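Local coordinates for fiber (Bovine adenovirus 4, PDB 4UE0), which forms the trimeric head domain of the viral fibre, the part that probably attaches the virion to an adhesion receptor on the host cell, at residues Arg33-Met44 against Ile109-Arg120; Phe64-Cys74 against Thr85-Lys93. All blocks are in the same frame, centred on the assembly; numbering follows the deposited sequence. Where two conformers were deposited one is given.

Contact 1. Residues Arg33-Met44 against Ile109-Arg120; sequences RYIYILNCSQFM and IMVSAWTASITR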
loop_
_atom_site.group_PDB
_atom_site.type_symbol
_atom_site.label_atom_id
_atom_site.label_comp_id
_atom_site.label_asym_id
_atom_site.label_seq_id
_atom_site.Cartn_x
_atom_site.Cartn_y
_atom_site.Cartn_z
ATOM N N ARG A 33 -9.310 -13.020 14.499
ATOM C CA ARG A 33 -9.274 -13.233 13.061
ATOM C C ARG A 33 -7.930 -13.844 12.632
ATOM O O ARG A 33 -6.950 -13.806 13.399
ATOM C CB ARG A 33 -9.473 -11.890 12.336
ATOM C CG ARG A 33 -8.415 -10.826 12.661
ATOM C CD ARG A 33 -8.487 -9.658 11.664
ATOM N NE ARG A 33 -7.557 -8.561 11.967
ATOM C CZ ARG A 33 -7.228 -7.565 11.135
ATOM N NH1 ARG A 33 -7.701 -7.503 9.905
ATOM N NH2 ARG A 33 -6.379 -6.615 11.545
ATOM N N TYR A 34 -7.883 -14.426 11.429
ATOM C CA TYR A 34 -6.596 -14.682 10.758
ATOM C C TYR A 34 -6.483 -13.681 9.636
ATOM O O TYR A 34 -7.450 -13.437 8.930
ATOM C CB TYR A 34 -6.482 -16.104 10.195
ATOM C CG TYR A 34 -6.122 -17.135 11.215
ATOM C CD1 TYR A 34 -6.703 -17.126 12.481
ATOM C CD2 TYR A 34 -5.208 -18.129 10.917
ATOM C CE1 TYR A 34 -6.384 -18.083 13.419
ATOM C CE2 TYR A 34 -4.873 -19.096 11.848
ATOM C CZ TYR A 34 -5.460 -19.065 13.101
ATOM O OH TYR A 34 -5.144 -20.019 14.055
ATOM N N ILE A 35 -5.297 -13.107 9.497
ATOM C CA ILE A 35 -4.983 -12.223 8.377
ATOM C C ILE A 35 -4.007 -12.953 7.441
ATOM O O ILE A 35 -3.012 -13.536 7.891
ATOM C CB ILE A 35 -4.335 -10.916 8.829
ATOM C CG1 ILE A 35 -5.092 -10.317 9.996
ATOM C CG2 ILE A 35 -4.298 -9.948 7.670
ATOM C CD1 ILE A 35 -4.342 -9.179 10.666
ATOM N N TYR A 36 -4.340 -12.919 6.154
ATOM C CA TYR A 36 -3.548 -13.526 5.087
ATOM C C TYR A 36 -3.031 -12.384 4.235
ATOM O O TYR A 36 -3.818 -11.636 3.658
ATOM C CB TYR A 36 -4.400 -14.475 4.251
ATOM C CG TYR A 36 -4.952 -15.595 5.082
ATOM C CD1 TYR A 36 -4.191 -16.713 5.325
ATOM C CD2 TYR A 36 -6.205 -15.506 5.670
ATOM C CE1 TYR A 36 -4.649 -17.741 6.131
ATOM C CE2 TYR A 36 -6.688 -16.536 6.472
ATOM C CZ TYR A 36 -5.901 -17.653 6.692
ATOM O OH TYR A 36 -6.359 -18.675 7.473
ATOM N N ILE A 37 -1.707 -12.237 4.182
ATOM C CA ILE A 37 -1.048 -11.125 3.491
ATOM C C ILE A 37 -0.228 -11.689 2.335
ATOM O O ILE A 37 0.535 -12.647 2.512
ATOM C CB ILE A 37 -0.156 -10.320 4.461
ATOM C CG1 ILE A 37 -1.025 -9.590 5.491
ATOM C CG2 ILE A 37 0.706 -9.317 3.716
ATOM C CD1 ILE A 37 -0.305 -9.218 6.762
ATOM N N LEU A 38 -0.373 -11.058 1.177
ATOM C CA LEU A 38 0.448 -11.356 0.012
ATOM C C LEU A 38 1.041 -10.054 -0.488
ATOM O O LEU A 38 0.302 -9.102 -0.742
ATOM C CB LEU A 38 -0.382 -11.987 -1.115
ATOM C CG LEU A 38 0.382 -12.376 -2.380
ATOM C CD1 LEU A 38 1.475 -13.394 -2.115
ATOM C CD2 LEU A 38 -0.575 -12.903 -3.444
ATOM N N ASN A 39 2.354 -10.010 -0.656
ATOM C CA ASN A 39 2.913 -8.867 -1.282
ATOM C C ASN A 39 3.910 -9.172 -2.344
ATOM O O ASN A 39 4.354 -10.286 -2.510
ATOM C CB ASN A 39 3.450 -7.936 -0.268
ATOM C CG ASN A 39 4.484 -8.551 0.569
ATOM O OD1 ASN A 39 5.332 -9.330 0.099
ATOM N ND2 ASN A 39 4.414 -8.258 1.860
ATOM N N CYS A 40 4.203 -8.142 -3.104
ATOM C CA CYS A 40 5.095 -8.250 -4.229
ATOM C C CYS A 40 5.944 -7.012 -4.300
ATOM O O CYS A 40 5.441 -5.899 -4.206
ATOM C CB CYS A 40 4.246 -8.377 -5.491
ATOM S SG CYS A 40 5.122 -8.849 -6.990
ATOM N N SER A 41 7.243 -7.208 -4.492
ATOM C CA SER A 41 8.135 -6.072 -4.725
ATOM C C SER A 41 7.915 -5.470 -6.100
ATOM O O SER A 41 7.288 -6.103 -6.978
ATOM C CB SER A 41 9.596 -6.488 -4.551
ATOM O OG SER A 41 9.907 -6.805 -3.206
ATOM N N GLN A 42 8.404 -4.254 -6.333
ATOM C CA GLN A 42 8.386 -3.717 -7.673
ATOM C C GLN A 42 9.088 -4.672 -8.650
ATOM O O GLN A 42 9.982 -5.421 -8.284
ATOM C CB GLN A 42 9.014 -2.334 -7.719
ATOM C CG GLN A 42 10.499 -2.310 -7.424
ATOM C CD GLN A 42 11.009 -0.893 -7.325
ATOM O OE1 GLN A 42 10.487 -0.079 -6.559
ATOM N NE2 GLN A 42 12.009 -0.569 -8.116
ATOM N N PHE A 43 8.639 -4.633 -9.896
ATOM C CA PHE A 43 9.239 -5.471 -10.914
ATOM C C PHE A 43 9.104 -4.804 -12.264
ATOM O O PHE A 43 8.266 -3.925 -12.475
ATOM C CB PHE A 43 8.612 -6.865 -10.937
ATOM C CG PHE A 43 7.169 -6.896 -11.389
ATOM C CD1 PHE A 43 6.155 -6.588 -10.489
ATOM C CD2 PHE A 43 6.829 -7.209 -12.681
ATOM C CE1 PHE A 43 4.828 -6.597 -10.879
ATOM C CE2 PHE A 43 5.505 -7.209 -13.082
ATOM C CZ PHE A 43 4.508 -6.892 -12.179
ATOM N N MET A 44 9.923 -5.273 -13.203
ATOM C CA MET A 44 9.977 -4.691 -14.537
ATOM C C MET A 44 9.635 -5.778 -15.561
ATOM O O MET A 44 10.492 -6.598 -15.951
ATOM C CB MET A 44 11.293 -4.042 -14.916
ATOM C CG MET A 44 11.167 -3.351 -16.258
ATOM S SD MET A 44 12.712 -2.568 -16.732
ATOM C CE MET A 44 12.567 -1.025 -15.830
ATOM N N ILE A 109 8.878 -0.857 -18.158
ATOM C CA ILE A 109 8.574 0.190 -17.219
ATOM C C ILE A 109 8.303 -0.472 -15.870
ATOM O O ILE A 109 7.573 -1.460 -15.779
ATOM C CB ILE A 109 7.331 1.012 -17.670
ATOM C CG1 ILE A 109 7.632 1.733 -18.976
ATOM C CG2 ILE A 109 6.911 1.968 -16.551
ATOM C CD1 ILE A 109 6.481 2.562 -19.485
ATOM N N MET A 110 8.870 0.081 -14.808
ATOM C CA MET A 110 8.702 -0.495 -13.497
ATOM C C MET A 110 7.237 -0.484 -13.041
ATOM O O MET A 110 6.526 0.489 -13.248
ATOM C CB MET A 110 9.538 0.273 -12.472
ATOM C CG MET A 110 9.754 -0.489 -11.176
ATOM S SD MET A 110 10.846 -1.938 -11.309
ATOM C CE MET A 110 12.404 -1.118 -11.593
ATOM N N VAL A 111 6.821 -1.561 -12.397
ATOM C CA VAL A 111 5.503 -1.702 -11.772
ATOM C C VAL A 111 5.720 -1.538 -10.276
ATOM O O VAL A 111 6.629 -2.160 -9.710
ATOM C CB VAL A 111 4.887 -3.072 -12.063
ATOM C CG1 VAL A 111 3.551 -3.238 -11.373
ATOM C CG2 VAL A 111 4.722 -3.302 -13.561
ATOM N N SER A 112 4.880 -0.710 -9.632
ATOM C CA SER A 112 5.025 -0.507 -8.193
ATOM C C SER A 112 4.728 -1.776 -7.380
ATOM O O SER A 112 3.949 -2.626 -7.783
ATOM C CB SER A 112 4.113 0.615 -7.730
ATOM O OG SER A 112 2.764 0.384 -8.084
ATOM N N ALA A 113 5.380 -1.878 -6.211
ATOM C CA ALA A 113 5.097 -2.913 -5.257
ATOM C C ALA A 113 3.641 -2.814 -4.789
ATOM O O ALA A 113 3.048 -1.742 -4.714
ATOM C CB ALA A 113 6.016 -2.760 -4.070
ATOM N N TRP A 114 3.087 -3.956 -4.419
ATOM C CA TRP A 114 1.706 -4.012 -3.942
ATOM C C TRP A 114 1.586 -4.994 -2.822
ATOM O O TRP A 114 2.393 -5.897 -2.644
ATOM C CB TRP A 114 0.728 -4.353 -5.085
ATOM C CG TRP A 114 1.047 -5.595 -5.866
ATOM C CD1 TRP A 114 1.691 -5.653 -7.058
ATOM C CD2 TRP A 114 0.690 -6.952 -5.544
ATOM N NE1 TRP A 114 1.747 -6.936 -7.503
ATOM C CE2 TRP A 114 1.165 -7.758 -6.576
ATOM C CE3 TRP A 114 0.035 -7.559 -4.463
ATOM C CZ2 TRP A 114 1.035 -9.146 -6.553
ATOM C CZ3 TRP A 114 -0.062 -8.929 -4.430
ATOM C CH2 TRP A 114 0.431 -9.705 -5.474
ATOM N N THR A 115 0.502 -4.820 -2.074
ATOM C CA THR A 115 0.161 -5.711 -1.002
ATOM C C THR A 115 -1.341 -5.963 -0.981
ATOM O O THR A 115 -2.108 -5.027 -1.119
ATOM C CB THR A 115 0.506 -5.135 0.410
ATOM O OG1 THR A 115 1.911 -4.905 0.528
ATOM C CG2 THR A 115 0.052 -6.105 1.523
ATOM N N ALA A 116 -1.716 -7.207 -0.747
ATOM C CA ALA A 116 -3.106 -7.619 -0.590
ATOM C C ALA A 116 -3.296 -8.213 0.787
ATOM O O ALA A 116 -2.377 -8.829 1.348
ATOM C CB ALA A 116 -3.491 -8.660 -1.636
ATOM N N SER A 117 -4.496 -8.083 1.354
ATOM C CA SER A 117 -4.788 -8.619 2.681
ATOM C C SER A 117 -6.224 -9.120 2.718
ATOM O O SER A 117 -7.143 -8.376 2.345
ATOM C CB SER A 117 -4.678 -7.483 3.753
ATOM O OG SER A 117 -5.137 -7.926 5.027
ATOM N N ILE A 118 -6.383 -10.360 3.189
ATOM C CA ILE A 118 -7.686 -10.955 3.452
ATOM C C ILE A 118 -7.759 -11.293 4.934
ATOM O O ILE A 118 -6.835 -11.882 5.481
ATOM C CB ILE A 118 -7.895 -12.217 2.604
ATOM C CG1 ILE A 118 -8.152 -11.856 1.157
ATOM C CG2 ILE A 118 -9.086 -13.023 3.122
ATOM C CD1 ILE A 118 -8.195 -13.024 0.198
ATOM N N THR A 119 -8.883 -10.948 5.557
ATOM C CA THR A 119 -9.191 -11.428 6.903
ATOM C C THR A 119 -10.244 -12.530 6.876
ATOM O O THR A 119 -11.277 -12.396 6.217
ATOM C CB THR A 119 -9.724 -10.279 7.765
ATOM O OG1 THR A 119 -8.651 -9.384 8.017
ATOM C CG2 THR A 119 -10.324 -10.790 9.072
ATOM N N ARG A 120 -9.972 -13.620 7.596
ATOM C CA ARG A 120 -10.978 -14.658 7.881
ATOM C C ARG A 120 -11.322 -14.584 9.366
ATOM O O ARG A 120 -10.425 -14.607 10.226
ATOM C CB ARG A 120 -10.435 -16.037 7.537
ATOM C CG ARG A 120 -11.233 -17.189 8.144
ATOM C CD ARG A 120 -10.617 -18.565 7.879
ATOM N NE ARG A 120 -9.600 -18.942 8.865
ATOM C CZ ARG A 120 -9.115 -20.177 9.006
ATOM N NH1 ARG A 120 -9.545 -21.179 8.226
ATOM N NH2 ARG A 120 -8.193 -20.421 9.936
HETATM O O HOH W 1 4.577 -5.373 -8.083
HETATM O O HOH W 2 8.231 -0.355 -4.973
#

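Contact 2. Residues Phe64-Cys74 against Thr85-Lys93; sequences FVMDSPFYASC and TYGVTISKK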
loop_
_atom_site.group_PDB
_atom_site.type_symbol
_atom_site.label_atom_id
_atom_site.label_comp_id
_atom_site.label_asym_id
_atom_site.label_seq_id
_atom_site.Cartn_x
_atom_site.Cartn_y
_atom_site.Cartn_z
ATOM N N PHE A 64 -3.964 -19.344 0.642
ATOM C CA PHE A 64 -5.157 -19.410 -0.210
ATOM C C PHE A 64 -6.206 -20.301 0.432
ATOM O O PHE A 64 -6.492 -21.395 -0.026
ATOM C CB PHE A 64 -4.815 -19.870 -1.645
ATOM C CG PHE A 64 -3.985 -18.867 -2.418
ATOM C CD1 PHE A 64 -2.609 -18.830 -2.251
ATOM C CD2 PHE A 64 -4.570 -17.929 -3.286
ATOM C CE1 PHE A 64 -1.831 -17.941 -2.935
ATOM C CE2 PHE A 64 -3.778 -17.020 -3.967
ATOM C CZ PHE A 64 -2.410 -17.021 -3.779
ATOM N N VAL A 65 -6.769 -19.797 1.520
ATOM C CA VAL A 65 -7.733 -20.526 2.329
ATOM C C VAL A 65 -9.144 -20.142 1.935
ATOM O O VAL A 65 -10.052 -20.961 2.016
ATOM C CB VAL A 65 -7.512 -20.210 3.827
ATOM C CG1 VAL A 65 -8.690 -20.647 4.688
ATOM C CG2 VAL A 65 -6.224 -20.868 4.305
ATOM N N MET A 66 -9.337 -18.888 1.549
ATOM C CA MET A 66 -10.667 -18.386 1.251
ATOM C C MET A 66 -11.000 -18.638 -0.216
ATOM O O MET A 66 -10.099 -18.791 -1.068
ATOM C CB MET A 66 -10.765 -16.880 1.574
ATOM C CG MET A 66 -10.425 -16.507 3.018
ATOM S SD MET A 66 -11.403 -17.343 4.308
ATOM C CE MET A 66 -12.889 -16.335 4.364
ATOM N N ASP A 67 -12.296 -18.658 -0.513
ATOM C CA ASP A 67 -12.755 -18.763 -1.896
ATOM C C ASP A 67 -12.431 -17.500 -2.722
ATOM O O ASP A 67 -12.129 -17.604 -3.912
ATOM C CB ASP A 67 -14.253 -19.081 -1.945
ATOM C CG ASP A 67 -14.553 -20.527 -1.576
ATOM O OD1 ASP A 67 -13.618 -21.249 -1.138
ATOM O OD2 ASP A 67 -15.727 -20.946 -1.733
ATOM N N SER A 68 -12.471 -16.311 -2.106
ATOM C CA SER A 68 -12.195 -15.074 -2.849
ATOM C C SER A 68 -10.713 -14.968 -3.211
ATOM O O SER A 68 -9.841 -15.225 -2.363
ATOM C CB SER A 68 -12.607 -13.819 -2.059
ATOM O OG SER A 68 -13.995 -13.575 -2.224
ATOM N N PRO A 69 -10.418 -14.544 -4.446
ATOM C CA PRO A 69 -9.036 -14.203 -4.773
ATOM C C PRO A 69 -8.592 -12.966 -4.000
ATOM O O PRO A 69 -9.433 -12.146 -3.586
ATOM C CB PRO A 69 -9.082 -13.916 -6.279
ATOM C CG PRO A 69 -10.402 -14.298 -6.766
ATOM C CD PRO A 69 -11.320 -14.325 -5.591
ATOM N N PHE A 70 -7.286 -12.818 -3.867
ATOM C CA PHE A 70 -6.721 -11.569 -3.396
ATOM C C PHE A 70 -6.889 -10.506 -4.483
ATOM O O PHE A 70 -6.735 -10.800 -5.670
ATOM C CB PHE A 70 -5.250 -11.731 -3.073
ATOM C CG PHE A 70 -4.961 -12.627 -1.908
ATOM C CD1 PHE A 70 -4.740 -13.987 -2.075
ATOM C CD2 PHE A 70 -4.834 -12.099 -0.633
ATOM C CE1 PHE A 70 -4.474 -14.794 -0.986
ATOM C CE2 PHE A 70 -4.539 -12.914 0.448
ATOM C CZ PHE A 70 -4.366 -14.252 0.271
ATOM N N TYR A 71 -7.178 -9.269 -4.055
ATOM C CA TYR A 71 -7.298 -8.148 -4.983
ATOM C C TYR A 71 -6.472 -6.981 -4.451
ATOM O O TYR A 71 -6.668 -6.512 -3.342
ATOM C CB TYR A 71 -8.786 -7.720 -5.194
ATOM C CG TYR A 71 -8.872 -6.506 -6.067
ATOM C CD1 TYR A 71 -8.542 -6.563 -7.433
ATOM C CD2 TYR A 71 -9.116 -5.275 -5.521
ATOM C CE1 TYR A 71 -8.467 -5.435 -8.205
ATOM C CE2 TYR A 71 -9.065 -4.121 -6.291
ATOM C CZ TYR A 71 -8.688 -4.188 -7.630
ATOM O OH TYR A 71 -8.565 -3.059 -8.397
ATOM N N ALA A 72 -5.576 -6.468 -5.299
ATOM C CA ALA A 72 -4.739 -5.313 -4.994
ATOM C C ALA A 72 -4.636 -4.437 -6.226
ATOM O O ALA A 72 -5.256 -4.715 -7.252
ATOM C CB ALA A 72 -3.364 -5.760 -4.516
ATOM N N SER A 73 -3.879 -3.347 -6.159
ATOM C CA SER A 73 -3.610 -2.524 -7.322
ATOM C C SER A 73 -2.149 -2.143 -7.371
ATOM O O SER A 73 -1.433 -2.190 -6.360
ATOM C CB SER A 73 -4.475 -1.271 -7.385
ATOM O OG SER A 73 -4.070 -0.356 -6.391
ATOM N N CYS A 74 -1.705 -1.781 -8.555
ATOM C CA CYS A 74 -0.367 -1.288 -8.784
ATOM C C CYS A 74 -0.398 -0.286 -9.900
ATOM O O CYS A 74 -1.442 -0.081 -10.532
ATOM C CB CYS A 74 0.590 -2.455 -9.072
ATOM S SG CYS A 74 0.252 -3.323 -10.596
ATOM N N THR A 85 -3.105 2.754 -13.603
ATOM C CA THR A 85 -3.400 1.890 -12.456
ATOM C C THR A 85 -3.973 0.571 -12.954
ATOM O O THR A 85 -4.838 0.546 -13.821
ATOM C CB THR A 85 -4.373 2.583 -11.504
ATOM O OG1 THR A 85 -3.812 3.828 -11.093
ATOM C CG2 THR A 85 -4.633 1.748 -10.273
ATOM N N TYR A 86 -3.458 -0.530 -12.415
ATOM C CA TYR A 86 -3.880 -1.885 -12.735
ATOM C C TYR A 86 -4.452 -2.571 -11.534
ATOM O O TYR A 86 -3.884 -2.474 -10.435
ATOM C CB TYR A 86 -2.712 -2.723 -13.242
ATOM C CG TYR A 86 -1.974 -2.115 -14.399
ATOM C CD1 TYR A 86 -0.896 -1.269 -14.175
ATOM C CD2 TYR A 86 -2.313 -2.390 -15.716
ATOM C CE1 TYR A 86 -0.182 -0.708 -15.196
ATOM C CE2 TYR A 86 -1.605 -1.815 -16.769
ATOM C CZ TYR A 86 -0.537 -0.994 -16.508
ATOM O OH TYR A 86 0.163 -0.425 -17.562
ATOM N N GLY A 87 -5.559 -3.267 -11.743
ATOM C CA GLY A 87 -6.045 -4.195 -10.756
ATOM C C GLY A 87 -5.257 -5.497 -10.824
ATOM O O GLY A 87 -4.888 -5.934 -11.918
ATOM N N VAL A 88 -4.984 -6.092 -9.670
ATOM C CA VAL A 88 -4.199 -7.316 -9.557
ATOM C C VAL A 88 -5.038 -8.340 -8.794
ATOM O O VAL A 88 -5.418 -8.102 -7.665
ATOM C CB VAL A 88 -2.887 -7.079 -8.792
ATOM C CG1 VAL A 88 -2.035 -8.337 -8.890
ATOM C CG2 VAL A 88 -2.132 -5.868 -9.314
ATOM N N THR A 89 -5.400 -9.413 -9.481
ATOM C CA THR A 89 -6.223 -10.472 -8.879
ATOM C C THR A 89 -5.377 -11.728 -8.805
ATOM O O THR A 89 -4.878 -12.183 -9.841
ATOM C CB THR A 89 -7.490 -10.701 -9.727
ATOM O OG1 THR A 89 -8.247 -9.470 -9.799
ATOM C CG2 THR A 89 -8.361 -11.781 -9.092
ATOM N N ILE A 90 -5.211 -12.266 -7.609
ATOM C CA ILE A 90 -4.345 -13.410 -7.393
ATOM C C ILE A 90 -5.169 -14.569 -6.864
ATOM O O ILE A 90 -5.820 -14.482 -5.840
ATOM C CB ILE A 90 -3.202 -13.122 -6.422
ATOM C CG1 ILE A 90 -2.499 -11.796 -6.732
ATOM C CG2 ILE A 90 -2.220 -14.287 -6.481
ATOM C CD1 ILE A 90 -3.020 -10.573 -5.980
ATOM N N SER A 91 -5.177 -15.630 -7.659
ATOM C CA SER A 91 -6.027 -16.805 -7.450
ATOM C C SER A 91 -5.181 -18.093 -7.538
ATOM O O SER A 91 -4.057 -18.056 -8.036
ATOM C CB SER A 91 -7.143 -16.817 -8.511
ATOM O OG SER A 91 -6.649 -16.826 -9.834
ATOM N N LYS A 92 -5.740 -19.187 -7.029
ATOM C CA LYS A 92 -5.092 -20.481 -7.090
ATOM C C LYS A 92 -6.077 -21.508 -7.641
ATOM O O LYS A 92 -7.258 -21.532 -7.264
ATOM C CB LYS A 92 -4.620 -20.888 -5.703
ATOM C CG LYS A 92 -3.850 -22.186 -5.678
ATOM C CD LYS A 92 -3.170 -22.423 -4.345
ATOM C CE LYS A 92 -4.106 -23.058 -3.345
ATOM N NZ LYS A 92 -4.431 -24.466 -3.714
ATOM N N LYS A 93 -5.587 -22.350 -8.545
ATOM C CA LYS A 93 -6.287 -23.556 -8.974
ATOM C C LYS A 93 -5.262 -24.683 -8.889
ATOM O O LYS A 93 -4.226 -24.630 -9.542
ATOM C CB LYS A 93 -6.868 -23.415 -10.379
ATOM C CG LYS A 93 -7.637 -24.667 -10.776
ATOM C CD LYS A 93 -8.252 -24.633 -12.167
ATOM C CE LYS A 93 -9.076 -25.907 -12.409
ATOM N NZ LYS A 93 -9.425 -26.220 -13.832
#

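Contact 1. Residues Arg33-Met44 against Ile109-Arg120
C40 lies over the indole of W114 where strands 34-40 and 114-120 pair antiparallel, in one of the two sheets of the fibre-head beta sandwich. C40 CB sits 3.3 Å from W114 CE2, a CH-pi contact over the face of the five-membered ring, while SG approaches it obliquely. With its CG between the backbone N and the carbonyl carbon (chi1 54°), W114 swings its indole toward strand 34-40, where L38 CD2 meets the edge of the six-membered ring, 3.9 Å from W114 CH2. Eight main-chain hydrogen bonds, from Y34-R120 to C40-W114, hold the strands, whose directions differ by 168°. Beyond them F43 and V111 form a separate bridge, V111 CB packing over the face of the F43 ring. A water donates to both S41 O and S112 O, joining the segments between the strand end and that bridge. On the other face of the sheet S117 and T119 reach S41 of the third subunit, so this side belongs to the trimer interface. At the far end the guanidinium of R33, with I35 CD1 over its centre, gives a hydrogen bond from NH1 to T119 OG1 (2.8 Å), the oxygen tilted 19° from the guanidinium plane.

Contact 2. Residues Phe64-Cys74 against Thr85-Lys93
F64 spreads its ring against K92, whose CB lies over the ring face in a CH-pi contact, 3.8 Å from F64 CD2. The lysine chain begins extended, CG anti to the backbone N (chi1 -176°), then bends at chi3, which brings K92 CE to 3.7 Å from F64 CB. The ring is also wedged against I90: its CZ touches I90 CG2 at 3.8 Å, and I90 O lies in the ring plane at the edge. F70 CE1 covers part of one face of the same ring, and F70 CB meets I90 CD1, so the isoleucine packs against two phenylalanines through different branches.

From F70 to C74 the segments are the two arms of an antiparallel beta hairpin. Six backbone hydrogen bonds join the pairs F70-I90, A72-V88 and C74-Y86; that from V88 N to A72 O (2.8 Å) arrives 38° out of the carbonyl plane. C74 SG packs on V88 CG2 at 3.7 Å and lies obliquely beside the Y86 ring. On the reverse face Y71 leans across the partner strand, presenting its ring edge to T89 OG1 and setting OH 3.6 Å from G87 CA. The Y71 ring passes close to the G87 backbone, its CE1 3.7 Å from G87 CA. The Y71 hydroxyl is hydrogen-bonded to T75 of the third subunit, and Q42 OE1 of the third subunit accepts a hydrogen bond from Y71 N.

Strand 70-77 is an outermost strand of its sheet within the chain, whereas strand 83-93 is flanked on its other side by strand 96-101. I90, V88 and F64 touch that neighbour through I97, I99 and F101, while F70 and I90 also pack against strands 34-40 and 114-120 of the facing sheet.

How the contacts relate
Contact 1 and contact 2 each pair antiparallel strands, one in each of the two four-stranded sheets, and their centres lie 9 Å apart. Their inward faces share one apolar core, V111 CG1 packing on C74 SG and I118 CD1 on F70 CD2; W114 CB also packs on the main-chain S73 O. Both are partly buried, each with a cysteine beside an aromatic ring. Contact 1, the larger, joins segments far apart in sequence and adds the R33-T119 hydrogen bond; contact 2 is a local hairpin of F64, F70 and I90 packing, with a phenylalanine-lysine overlap remote from C74-Y86. Contact 1 meets both neighbouring subunits, whereas contact 2 is reached by the third.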